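Local coordinates for malonyl-CoA decarboxylase (Rhodopseudomonas palustris, PDB 4KSA) that catalyses the decarboxylation of malonyl-CoA to acetyl-CoA and carbon dioxide, at the interface of chains A and B. Numbering follows the deposited sequence. Chains: chain A/B, Malonyl-CoA decarboxylase.

Contact 1: the interface of chains A and B. Residues chain A 52-53, 56, 128; chain B 170, 281-283.
A:Glu52 reaches across the interface from the first turn of helix 52-68 and fits between B:Arg170 on one side and B:Phe283 on the other. Its CG lies anti to the backbone N (chi1 170°) and the chain runs on extended, which carries the carboxylate well into chain B. This is the tightly packed part, and A:Glu52 has 101 Å² of its surface hidden. The carboxylate stacks on one face of the B:Arg170 guanidinium, with the two planes 25° apart. A long salt bridge joins B:Arg170 NH1 to A:Glu52 OE1 at 3.4 Å. The other carboxylate oxygen, OE2, accepts a hydrogen bond from the side-chain amide ND2 of B:Asn282 at 3.1 Å, arriving nearly along the C-O axis. The methylene CG of A:Glu52 rests 3.7 Å from CE2 of the B:Phe283 ring. On its opposite face the guanidinium meets the A:His128 ring, turned 16° from it. B:Arg170 NH2 sits over the ring centre, 3.7 Å from the A:His128 centroid, as a cation-pi contact. B:Arg170 is thus sandwiched between two groups of chain A. The looser side is formed by A:Val56 and A:Ala53. A:Val56 CG2 stays 4.4 Å from B:Arg170 NH1, and A:Ala53 barely touches the B:Phe283 ring. The site fastens the N-terminal helical part of one subunit to the 3-10 helix 170-172 and the 281-283 loop of the other, and so probably supports dimer pairing.

Contact 2: the interface of chains A and B. Residues chain A 283, 425-426, 429; chain B 51-53.
The backbone of B:Gly51 is extended and passes at B:Glu52 into helix 52-67, so the first N-H groups of that helix face helix 421-431 of chain A. A:His425 NE2 accepts a hydrogen bond from the backbone N of B:Glu52 at 2.9 Å. The bond is nearly straight, 170° at the hydrogen, and the donor lies close to the imidazole plane. This acceptor role suggests that NE2 is the unprotonated nitrogen. CG of A:His425 stands anti to the backbone N (chi1 167°), which swings the ring toward the start of the partner helix. The A:Phe429 ring turns a face to CE1 of this imidazole, and A:Phe283 CE2 lies over one face of the imidazole near its rim. A:Phe283 also touches chain B: A:Phe283 CZ packs 3.7 Å from the methyl CB of B:Ala53. The extended side chain of B:Glu52 runs alongside the edge of the same ring, in the opposite direction, its CG in the ring plane. A:Glu426 OE2 comes within 3.4 Å of B:Ala53 CB. An alanine in place of A:His425 would probably leave the B:Glu52 N-H without its acceptor and open a gap between A:Phe283 and A:Phe429. The site offers an acceptor to the first N-H of the partner's helix and is likely to help hold the two subunits together.

Contact 3: the interface of chains A and B. Residues chain A 49, 51-54; chain B 426, 430.
Helix 421-430 of chain B lies against the loop of chain A that holds A:Arg49 and A:Gly51, and against the start of helix 52-68. Two glutamates one helical turn apart, B:Glu426 and B:Glu430, supply the acceptors. Both side chains bend at chi2, which brings their carboxylates to the loop. B:Glu426 grips A:Ser54 twice. Its OE1 takes the hydroxyl OG of A:Ser54 at 2.6 Å on the syn side, and its OE2 takes the backbone N of A:Ser54 at 3.2 Å from above the carboxylate plane. This pairing with the helix start is likely to ease the glutamate's negative charge. B:Glu430 OE2 receives A:Gly51 N at 2.7 Å. It also forms a salt bridge with A:Arg49 NE at 2.8 Å. The guanidinium and carboxylate planes stand 46° apart, so this is not a flat, two-pronged pairing. A:Ser54 OG links the two halves. It sits between the backbone N and the carbonyl carbon (chi1 55°), within reach of both B:Glu426 and the loop. A:Arg49 NE lies 2.8 Å from A:Ser54 OG as well. Its one N-H is shared between this hydroxyl and B:Glu430 OE2, so neither bond is straight. A:Arg49 NE and A:Gly51 N approach B:Glu430 OE2 from opposite faces of its carboxylate plane.

Contact 1: the interface of chains A and B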
# COMPACT_ATOMS: atom_id res chain seq x y z
N GLU A 52 -15.34 -21.61 20.12
CA GLU A 52 -14.87 -20.29 19.71
C GLU A 52 -16.00 -19.33 19.34
O GLU A 52 -15.98 -18.15 19.71
CB GLU A 52 -13.90 -20.43 18.52
CG GLU A 52 -13.52 -19.11 17.83
CD GLU A 52 -12.35 -19.27 16.87
OE1 GLU A 52 -12.11 -18.36 16.04
OE2 GLU A 52 -11.66 -20.31 16.95
N ALA A 53 -16.98 -19.84 18.60
CA ALA A 53 -18.10 -19.02 18.17
C ALA A 53 -18.90 -18.45 19.34
O ALA A 53 -19.27 -17.27 19.35
CB ALA A 53 -19.00 -19.82 17.26
N VAL A 56 -16.69 -15.84 21.62
CA VAL A 56 -16.76 -14.50 21.06
C VAL A 56 -18.12 -13.86 21.32
O VAL A 56 -18.22 -12.74 21.79
CB VAL A 56 -16.49 -14.52 19.54
CG1 VAL A 56 -16.39 -13.12 19.00
CG2 VAL A 56 -15.22 -15.29 19.25
N HIS A 128 -11.19 -11.10 22.50
CA HIS A 128 -11.51 -11.67 21.19
C HIS A 128 -12.79 -11.06 20.62
O HIS A 128 -13.12 -11.25 19.46
CB HIS A 128 -11.62 -13.19 21.28
CG HIS A 128 -10.30 -13.87 21.44
ND1 HIS A 128 -10.04 -14.79 22.43
CD2 HIS A 128 -9.16 -13.76 20.72
CE1 HIS A 128 -8.79 -15.21 22.33
NE2 HIS A 128 -8.23 -14.60 21.30
N ARG B 170 -4.61 -14.58 17.09
CA ARG B 170 -5.38 -14.87 15.89
C ARG B 170 -5.98 -13.64 15.21
O ARG B 170 -6.21 -13.63 14.01
CB ARG B 170 -6.47 -15.93 16.20
CG ARG B 170 -7.85 -15.39 16.51
CD ARG B 170 -8.87 -16.52 16.52
NE ARG B 170 -8.95 -17.18 17.83
CZ ARG B 170 -9.95 -17.00 18.69
NH1 ARG B 170 -10.97 -16.20 18.39
NH2 ARG B 170 -9.93 -17.62 19.86
N GLY B 281 -6.86 -20.42 15.16
CA GLY B 281 -8.29 -20.22 15.04
C GLY B 281 -8.93 -21.51 14.57
O GLY B 281 -8.26 -22.52 14.35
N ASN B 282 -10.25 -21.48 14.43
CA ASN B 282 -11.00 -22.63 14.00
C ASN B 282 -11.90 -22.23 12.86
O ASN B 282 -12.77 -22.98 12.46
CB ASN B 282 -11.84 -23.17 15.15
CG ASN B 282 -11.00 -23.85 16.21
OD1 ASN B 282 -10.41 -24.90 15.96
ND2 ASN B 282 -10.95 -23.27 17.40
N PHE B 283 -11.69 -21.03 12.36
CA PHE B 283 -12.48 -20.57 11.24
C PHE B 283 -11.61 -20.12 10.09
O PHE B 283 -11.91 -19.16 9.39
CB PHE B 283 -13.46 -19.48 11.68
CG PHE B 283 -14.49 -19.99 12.63
CD1 PHE B 283 -15.28 -21.08 12.28
CD2 PHE B 283 -14.59 -19.47 13.91
CE1 PHE B 283 -16.16 -21.64 13.19
CE2 PHE B 283 -15.47 -20.03 14.84
CZ PHE B 283 -16.26 -21.11 14.47

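Contact 2: the interface of chains A and B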
# COMPACT_ATOMS: atom_id res chain seq x y z
N PHE A 283 13.16 4.39 23.29
CA PHE A 283 13.68 5.10 22.14
C PHE A 283 12.61 5.67 21.23
O PHE A 283 12.66 5.54 20.01
CB PHE A 283 14.63 4.19 21.40
CG PHE A 283 15.76 3.72 22.26
CD1 PHE A 283 16.80 4.59 22.57
CD2 PHE A 283 15.75 2.46 22.82
CE1 PHE A 283 17.83 4.19 23.44
CE2 PHE A 283 16.77 2.05 23.69
CZ PHE A 283 17.81 2.91 24.00
N HIS A 425 20.97 6.68 27.79
CA HIS A 425 19.96 5.75 28.25
C HIS A 425 20.61 4.64 29.06
O HIS A 425 20.16 4.35 30.17
CB HIS A 425 19.20 5.12 27.08
CG HIS A 425 18.36 3.94 27.47
ND1 HIS A 425 17.14 4.06 28.10
CD2 HIS A 425 18.62 2.61 27.41
CE1 HIS A 425 16.69 2.86 28.42
NE2 HIS A 425 17.57 1.96 28.02
N GLU A 426 21.65 4.04 28.50
CA GLU A 426 22.37 2.95 29.17
C GLU A 426 22.93 3.37 30.53
O GLU A 426 22.92 2.59 31.50
CB GLU A 426 23.51 2.44 28.28
CG GLU A 426 23.07 1.58 27.10
CD GLU A 426 22.39 0.28 27.53
OE1 GLU A 426 22.85 -0.37 28.50
OE2 GLU A 426 21.39 -0.11 26.88
N PHE A 429 19.98 3.82 33.09
CA PHE A 429 19.36 2.55 33.45
C PHE A 429 20.30 1.53 34.07
O PHE A 429 19.91 0.79 34.97
CB PHE A 429 18.68 1.93 32.23
CG PHE A 429 17.30 2.44 31.99
CD1 PHE A 429 17.08 3.78 31.67
CD2 PHE A 429 16.20 1.59 32.07
CE1 PHE A 429 15.79 4.26 31.44
CE2 PHE A 429 14.92 2.06 31.84
CZ PHE A 429 14.71 3.41 31.52
N GLY B 51 19.40 -1.87 30.73
CA GLY B 51 19.38 -1.00 29.56
C GLY B 51 18.71 -1.68 28.38
O GLY B 51 18.92 -2.86 28.12
N GLU B 52 17.91 -0.93 27.65
CA GLU B 52 17.20 -1.48 26.51
C GLU B 52 18.15 -1.77 25.34
O GLU B 52 18.24 -2.90 24.88
CB GLU B 52 16.10 -0.51 26.08
CG GLU B 52 15.32 -0.91 24.84
CD GLU B 52 14.12 -0.01 24.58
OE1 GLU B 52 13.65 0.05 23.42
OE2 GLU B 52 13.65 0.64 25.54
N ALA B 53 18.87 -0.74 24.89
CA ALA B 53 19.81 -0.86 23.78
C ALA B 53 20.79 -2.01 23.95
O ALA B 53 21.04 -2.77 23.01
CB ALA B 53 20.57 0.43 23.61

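Contact 3: the interface of chains A and B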
# COMPACT_ATOMS: atom_id res chain seq x y z
N ARG A 49 -16.85 -21.67 28.77
CA ARG A 49 -17.11 -21.97 27.37
C ARG A 49 -15.94 -22.68 26.68
O ARG A 49 -14.78 -22.52 27.08
CB ARG A 49 -17.42 -20.68 26.63
CG ARG A 49 -18.34 -20.91 25.50
CD ARG A 49 -19.67 -21.33 26.05
NE ARG A 49 -20.51 -21.93 25.02
CZ ARG A 49 -21.81 -22.16 25.17
NH1 ARG A 49 -22.41 -21.84 26.31
NH2 ARG A 49 -22.50 -22.71 24.18
N GLY A 51 -16.45 -23.54 22.87
CA GLY A 51 -16.55 -23.20 21.46
C GLY A 51 -16.14 -21.78 21.16
O GLY A 51 -16.56 -20.85 21.83
N GLU A 52 -15.34 -21.61 20.12
CA GLU A 52 -14.87 -20.29 19.71
C GLU A 52 -16.00 -19.33 19.34
O GLU A 52 -15.98 -18.15 19.71
CB GLU A 52 -13.90 -20.43 18.52
CG GLU A 52 -13.52 -19.11 17.83
CD GLU A 52 -12.35 -19.27 16.87
OE1 GLU A 52 -12.11 -18.36 16.04
OE2 GLU A 52 -11.66 -20.31 16.95
N ALA A 53 -16.98 -19.84 18.60
CA ALA A 53 -18.10 -19.02 18.17
C ALA A 53 -18.90 -18.45 19.34
O ALA A 53 -19.27 -17.27 19.35
CB ALA A 53 -19.00 -19.82 17.26
N SER A 54 -19.17 -19.30 20.33
CA SER A 54 -19.94 -18.85 21.49
C SER A 54 -19.06 -18.01 22.41
O SER A 54 -19.53 -17.08 23.07
CB SER A 54 -20.53 -20.06 22.24
OG SER A 54 -19.54 -21.01 22.60
N GLU B 426 -19.37 -25.72 17.29
CA GLU B 426 -19.88 -25.70 18.66
C GLU B 426 -20.19 -27.10 19.19
O GLU B 426 -19.74 -27.47 20.28
CB GLU B 426 -21.14 -24.84 18.74
CG GLU B 426 -20.89 -23.36 18.47
CD GLU B 426 -19.97 -22.72 19.50
OE1 GLU B 426 -20.36 -22.65 20.69
OE2 GLU B 426 -18.85 -22.29 19.13
N GLU B 430 -18.29 -28.05 22.34
CA GLU B 430 -19.11 -28.04 23.54
C GLU B 430 -19.44 -29.48 23.99
O GLU B 430 -19.29 -29.82 25.16
CB GLU B 430 -20.42 -27.27 23.31
CG GLU B 430 -20.28 -25.76 23.08
CD GLU B 430 -19.62 -25.02 24.25
OE1 GLU B 430 -19.85 -25.42 25.42
OE2 GLU B 430 -18.90 -24.03 24.00

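Contacts 1 and 3 are neighbours, with C-alpha centres about 8 Å apart. They share A:Glu52 and A:Ala53, so the start of helix 52-68 meets chain B on two sides. Contact 2 lies about 38 Å from contact 1 and about 44 Å from contact 3. It uses the same segment with the chains exchanged, bringing B:Gly51, B:Glu52 and B:Ala53 to the 421-431 helix of chain A. The two-fold interface is therefore gripped at two well-separated places by equivalent surfaces. This reciprocal grip is consistent with a two-fold dimer within the deposited assembly of four subunits.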